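Local coordinates for protein beta-N-acetylhexosaminidase (Mycobacterium smegmatis, PDB 4YYF) that probably hydrolyses terminal non-reducing N-acetylhexosamine residues from N-acetyl-beta-hexosaminides, as a family 3 glycosyl hydrolase, at residues T50-T54 with I71-T77; S215-G219 with S294-Q300. The protein carries 1 engineered substitution. The contacts are given in a common frame with arbitrary orientation. Residues are numbered along the deposited sequence.

Interaction 1: T50-T54 with I71-T77; sequences TVGVT and IMIGSWT
The shortest hydrogen bond here, 2.7 Å from Thr77 OG1 to Val53 O, ties the turn that follows strand 71-73 back to the backbone of Val53, next to strand 50-52. Two backbone bonds precede it: Met72 N to Val51 O (2.8 Å) and Met72 O from Val53 N (3.2 Å). Met72 thus bonds to both residues flanking Gly52, the regular parallel pattern, with Val51 opposite Ile71 (CA-CA 4.8 Å) and Gly52 opposite Met72 (CA-CA 4.3 Å). The extended strands 50-52 and 71-73 approach to 4.2 Å between axes and diverge by 39°. Gly74 to Thr77 is a type I turn closed by Thr77 N to Gly74 O (3.0 Å), and Thr77 OG1 (chi1 m) also accepts from Gly74 N at 2.9 Å. Trp76 (chi1 p) swings its indole back beside Gly52, where any beta carbon would collide with CZ2; Val53 O meets the ring at its edge. Val53 packs CG1 on Ile71 CG2 (3.7 Å) and, more loosely, CG2 on Ile73 CD1 (4.3 Å). This is the adjacent-strand pairing of a beta-alpha-beta unit in the TIM-barrel domain. Val53 and Ile71 pack on helix 56-66, while Met72, a selenomethionine with all three chi angles t, reaches Asp104 and Phe155; strand 319-321 pairs with strand 49-52, and strand 70-73 pairs in turn with strand 100-107.

Interaction 2: S215-G219 with S294-Q300; sequences SHTGG and SMGAINQ. With FMT (formic acid), chain G.
Met295, a selenomethionine with chi1 m, chi2 t and chi3 p, curls its terminal methyl over the imidazole of His216: CE lies 3.7 Å from the ring centroid and only 4° off the normal, a CH-pi contact, with SE at 4.6 Å over the same face. The same methyl comes within 3.1 Å of Ser215 OG, whose hydroxyl is hydrogen-bonded to His208. Next to this overlap the irregular segment 215-219 runs past the start of helix 296-299, for which Met295 is the N-cap residue. Two successive carbonyls of the loop take up amides of the first turn: His216 O accepts from Gly296 N (2.8 Å) and Ser215 O from Ala297 N (3.1 Å). Nearest CA pairs are His216-Met295 (4.2 Å), Gly218-Gly296 (4.2 Å) and Gly219-Ala297 (4.1 Å). Gly296 permits this closeness, since a beta carbon there would clash with Thr217 C and Gly218 N; Gly218 O in turn rests 3.3 Å from Ala297 CB. Farther along, Gln300 NE2 makes a weak bond to Thr217 O (3.0 Å), and a water links Gln300 OE1 to Gly219 N, 2.9 Å from each. His216 NE2 donates to O1 of a bound formic acid, probably from the crystallisation liquor, 3.2 Å away, while ND1 is hydrogen-bonded to Asp214 OD1; this Asp-His pair is consistent with the acid/base dyad of NagZ-like family 3 enzymes. The loop follows strand 199-205 and precedes helix 225-229, whereas helix 296-299 comes after strand 287-289, with Met295 also packing on His251 and Asp290.

In the fold
Both contacts lie in the family 3 N-terminal domain, about 18 Å apart between centres and about 7 Å at their nearest atoms. Interaction 1 is a buried contact between neighbouring barrel strands with helix 56-66 between them, 17 residues apart in sequence, held by parallel strand hydrogen bonds and aliphatic packing. Interaction 2 is partly exposed and joins two connections 75 residues apart, a loop and a short helix; carbonyl-to-amide bonds at the helix start, waters and a selenomethionine-imidazole overlap replace sheet pairing. They share no helix or strand. The first belongs to the barrel wall, the second to loops after the C-terminal strand ends, where formic acid and acetate, probably crystallisation components, may mark a pocket.

Interaction 1: T50-T54 with I71-T77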
loop_
_atom_site.group_PDB
_atom_site.type_symbol
_atom_site.label_atom_id
_atom_site.label_comp_id
_atom_site.label_asym_id
_atom_site.label_seq_id
_atom_site.Cartn_x
_atom_site.Cartn_y
_atom_site.Cartn_z
ATOM N N THR A 50 5.090 -3.023 -7.283
ATOM C CA THR A 50 5.294 -3.963 -6.176
ATOM C C THR A 50 4.523 -5.227 -6.510
ATOM O O THR A 50 3.336 -5.160 -6.843
ATOM C CB THR A 50 4.800 -3.392 -4.838
ATOM O OG1 THR A 50 5.522 -2.183 -4.544
ATOM C CG2 THR A 50 5.043 -4.405 -3.705
ATOM N N VAL A 51 5.191 -6.378 -6.460
ATOM C CA VAL A 51 4.555 -7.605 -6.923
ATOM C C VAL A 51 4.641 -8.730 -5.901
ATOM O O VAL A 51 5.680 -8.940 -5.272
ATOM C CB VAL A 51 5.136 -8.081 -8.287
ATOM C CG1 VAL A 51 4.731 -7.121 -9.394
ATOM C CG2 VAL A 51 6.666 -8.221 -8.214
ATOM N N GLY A 52 3.535 -9.444 -5.734
ATOM C CA GLY A 52 3.505 -10.597 -4.842
ATOM C C GLY A 52 4.349 -11.727 -5.395
ATOM O O GLY A 52 4.367 -11.946 -6.614
ATOM N N VAL A 53 5.054 -12.435 -4.503
ATOM C CA VAL A 53 5.928 -13.546 -4.875
ATOM C C VAL A 53 5.508 -14.820 -4.142
ATOM O O VAL A 53 4.983 -14.741 -3.042
ATOM C CB VAL A 53 7.398 -13.230 -4.553
ATOM C CG1 VAL A 53 7.870 -11.999 -5.338
ATOM C CG2 VAL A 53 7.585 -13.002 -3.056
ATOM N N THR A 54 5.723 -15.988 -4.754
ATOM C CA THR A 54 5.284 -17.256 -4.160
ATOM C C THR A 54 6.359 -17.916 -3.299
ATOM O O THR A 54 6.055 -18.701 -2.391
ATOM C CB THR A 54 4.852 -18.273 -5.227
ATOM O OG1 THR A 54 5.905 -18.418 -6.188
ATOM C CG2 THR A 54 3.582 -17.824 -5.923
ATOM N N ILE A 71 8.662 -6.339 -3.596
ATOM C CA ILE A 71 7.978 -7.623 -3.611
ATOM C C ILE A 71 7.053 -7.691 -2.406
ATOM O O ILE A 71 7.336 -7.087 -1.370
ATOM C CB ILE A 71 8.963 -8.811 -3.595
ATOM C CG1 ILE A 71 9.906 -8.713 -2.396
ATOM C CG2 ILE A 71 9.737 -8.876 -4.930
ATOM C CD1 ILE A 71 10.773 -9.971 -2.187
HETATM N N MSE A 72 5.940 -8.406 -2.542
HETATM C CA MSE A 72 5.001 -8.515 -1.441
HETATM C C MSE A 72 4.897 -9.958 -0.953
HETATM O O MSE A 72 4.841 -10.898 -1.746
HETATM C CB MSE A 72 3.611 -8.014 -1.830
HETATM C CG MSE A 72 2.666 -8.011 -0.636
HETATM SE SE MSE A 72 0.864 -7.506 -1.109
HETATM C CE MSE A 72 0.074 -7.466 0.674
ATOM N N ILE A 73 4.867 -10.108 0.365
ATOM C CA ILE A 73 4.673 -11.392 1.007
ATOM C C ILE A 73 3.183 -11.508 1.315
ATOM O O ILE A 73 2.604 -10.613 1.927
ATOM C CB ILE A 73 5.436 -11.448 2.340
ATOM C CG1 ILE A 73 6.926 -11.129 2.138
ATOM C CG2 ILE A 73 5.254 -12.789 3.021
ATOM C CD1 ILE A 73 7.649 -12.060 1.185
ATOM N N GLY A 74 2.554 -12.612 0.919
ATOM C CA GLY A 74 1.142 -12.796 1.207
ATOM C C GLY A 74 0.827 -14.198 1.657
ATOM O O GLY A 74 1.738 -14.994 1.900
ATOM N N SER A 75 -0.462 -14.519 1.754
ATOM C CA SER A 75 -0.879 -15.874 2.114
ATOM C C SER A 75 -0.390 -16.909 1.089
ATOM O O SER A 75 -0.264 -18.085 1.400
ATOM C CB SER A 75 -2.400 -15.949 2.249
ATOM O OG SER A 75 -3.013 -15.491 1.064
ATOM N N TRP A 76 -0.106 -16.451 -0.126
ATOM C CA TRP A 76 0.357 -17.311 -1.218
ATOM C C TRP A 76 1.875 -17.546 -1.148
ATOM O O TRP A 76 2.442 -18.236 -1.988
ATOM C CB TRP A 76 0.011 -16.648 -2.562
ATOM C CG TRP A 76 0.634 -15.295 -2.668
ATOM C CD1 TRP A 76 1.883 -15.004 -3.129
ATOM C CD2 TRP A 76 0.051 -14.046 -2.270
ATOM N NE1 TRP A 76 2.116 -13.651 -3.042
ATOM C CE2 TRP A 76 1.007 -13.042 -2.520
ATOM C CE3 TRP A 76 -1.186 -13.683 -1.727
ATOM C CZ2 TRP A 76 0.763 -11.692 -2.246
ATOM C CZ3 TRP A 76 -1.427 -12.343 -1.457
ATOM C CH2 TRP A 76 -0.458 -11.364 -1.716
ATOM N N THR A 77 2.540 -16.951 -0.165
ATOM C CA THR A 77 4.000 -17.015 -0.101
ATOM C C THR A 77 4.516 -18.105 0.844
ATOM O O THR A 77 4.074 -18.224 1.988
ATOM C CB THR A 77 4.600 -15.655 0.344
ATOM O OG1 THR A 77 4.063 -14.604 -0.470
ATOM C CG2 THR A 77 6.116 -15.661 0.225
#

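Interaction 2: S215-G219 with S294-Q300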
loop_
_atom_site.group_PDB
_atom_site.type_symbol
_atom_site.label_atom_id
_atom_site.label_comp_id
_atom_site.label_asym_id
_atom_site.label_seq_id
_atom_site.Cartn_x
_atom_site.Cartn_y
_atom_site.Cartn_z
ATOM N N SER A 215 -14.700 -5.065 -2.179
ATOM C CA SER A 215 -14.000 -4.766 -3.433
ATOM C C SER A 215 -13.174 -5.940 -3.975
ATOM O O SER A 215 -12.750 -5.922 -5.131
ATOM C CB SER A 215 -13.130 -3.509 -3.309
ATOM O OG SER A 215 -12.258 -3.568 -2.184
ATOM N N HIS A 216 -12.945 -6.959 -3.150
ATOM C CA HIS A 216 -12.277 -8.166 -3.634
ATOM C C HIS A 216 -13.124 -8.863 -4.697
ATOM O O HIS A 216 -12.603 -9.522 -5.608
ATOM C CB HIS A 216 -11.995 -9.146 -2.487
ATOM C CG HIS A 216 -10.931 -8.688 -1.542
ATOM N ND1 HIS A 216 -11.201 -7.943 -0.418
ATOM C CD2 HIS A 216 -9.585 -8.887 -1.554
ATOM C CE1 HIS A 216 -10.069 -7.690 0.227
ATOM N NE2 HIS A 216 -9.080 -8.257 -0.441
ATOM N N THR A 217 -14.442 -8.729 -4.586
ATOM C CA THR A 217 -15.316 -9.529 -5.427
ATOM C C THR A 217 -16.037 -8.754 -6.528
ATOM O O THR A 217 -16.607 -9.351 -7.434
ATOM C CB THR A 217 -16.325 -10.337 -4.589
ATOM O OG1 THR A 217 -17.126 -9.437 -3.824
ATOM C CG2 THR A 217 -15.595 -11.299 -3.648
ATOM N N GLY A 218 -16.009 -7.430 -6.465
ATOM C CA GLY A 218 -16.698 -6.636 -7.470
ATOM C C GLY A 218 -16.659 -5.166 -7.135
ATOM O O GLY A 218 -15.993 -4.766 -6.188
ATOM N N GLY A 219 -17.370 -4.354 -7.911
ATOM C CA GLY A 219 -17.363 -2.918 -7.694
ATOM C C GLY A 219 -18.125 -2.562 -6.438
ATOM O O GLY A 219 -19.110 -3.220 -6.095
ATOM N N SER A 294 -6.060 -9.319 -8.524
ATOM C CA SER A 294 -6.976 -10.354 -8.034
ATOM C C SER A 294 -8.312 -9.799 -7.594
ATOM O O SER A 294 -9.258 -10.561 -7.371
ATOM C CB SER A 294 -6.364 -11.143 -6.880
ATOM O OG SER A 294 -6.455 -10.414 -5.666
HETATM N N MSE A 295 -8.404 -8.479 -7.471
HETATM C CA MSE A 295 -9.612 -7.848 -6.927
HETATM C C MSE A 295 -10.629 -7.481 -8.000
HETATM O O MSE A 295 -10.317 -6.729 -8.925
HETATM C CB MSE A 295 -9.238 -6.616 -6.083
HETATM C CG MSE A 295 -8.385 -6.996 -4.887
HETATM SE SE MSE A 295 -7.989 -5.533 -3.670
HETATM C CE MSE A 295 -9.758 -5.324 -2.896
ATOM N N GLY A 296 -11.850 -7.997 -7.843
ATOM C CA GLY A 296 -12.910 -7.843 -8.826
ATOM C C GLY A 296 -13.298 -6.413 -9.169
ATOM O O GLY A 296 -13.735 -6.150 -10.292
ATOM N N ALA A 297 -13.149 -5.488 -8.222
ATOM C CA ALA A 297 -13.487 -4.084 -8.490
ATOM C C ALA A 297 -12.636 -3.544 -9.642
ATOM O O ALA A 297 -13.046 -2.632 -10.361
ATOM C CB ALA A 297 -13.297 -3.221 -7.234
ATOM N N ILE A 298 -11.434 -4.099 -9.784
ATOM C CA ILE A 298 -10.534 -3.726 -10.869
ATOM C C ILE A 298 -10.601 -4.714 -12.034
ATOM O O ILE A 298 -10.817 -4.322 -13.189
ATOM C CB ILE A 298 -9.068 -3.653 -10.396
ATOM C CG1 ILE A 298 -8.923 -2.636 -9.270
ATOM C CG2 ILE A 298 -8.147 -3.274 -11.571
ATOM C CD1 ILE A 298 -9.372 -1.222 -9.675
ATOM N N ASN A 299 -10.418 -5.996 -11.737
ATOM C CA ASN A 299 -10.130 -6.952 -12.810
ATOM C C ASN A 299 -11.316 -7.258 -13.717
ATOM O O ASN A 299 -11.149 -7.787 -14.823
ATOM C CB ASN A 299 -9.388 -8.215 -12.297
ATOM C CG ASN A 299 -10.282 -9.188 -11.536
ATOM O OD1 ASN A 299 -11.491 -9.232 -11.729
ATOM N ND2 ASN A 299 -9.664 -10.015 -10.701
ATOM N N GLN A 300 -12.512 -6.891 -13.269
ATOM C CA GLN A 300 -13.698 -7.066 -14.100
ATOM C C GLN A 300 -13.790 -5.986 -15.170
ATOM O O GLN A 300 -14.604 -6.081 -16.088
ATOM C CB GLN A 300 -14.965 -7.047 -13.245
ATOM C CG GLN A 300 -15.152 -8.290 -12.405
ATOM C CD GLN A 300 -16.228 -8.112 -11.353
ATOM O OE1 GLN A 300 -16.992 -7.142 -11.386
ATOM N NE2 GLN A 300 -16.294 -9.046 -10.409
HETATM C C FMT G . -6.210 -7.947 2.314
HETATM O O1 FMT G . -6.757 -7.200 1.501
HETATM O O2 FMT G . -6.715 -8.980 2.748
HETATM O O HOH W 1 -10.872 -11.799 -5.382
HETATM O O HOH W 2 -11.803 -12.029 -7.586
HETATM O O HOH W 3 -19.001 -5.494 -9.991
#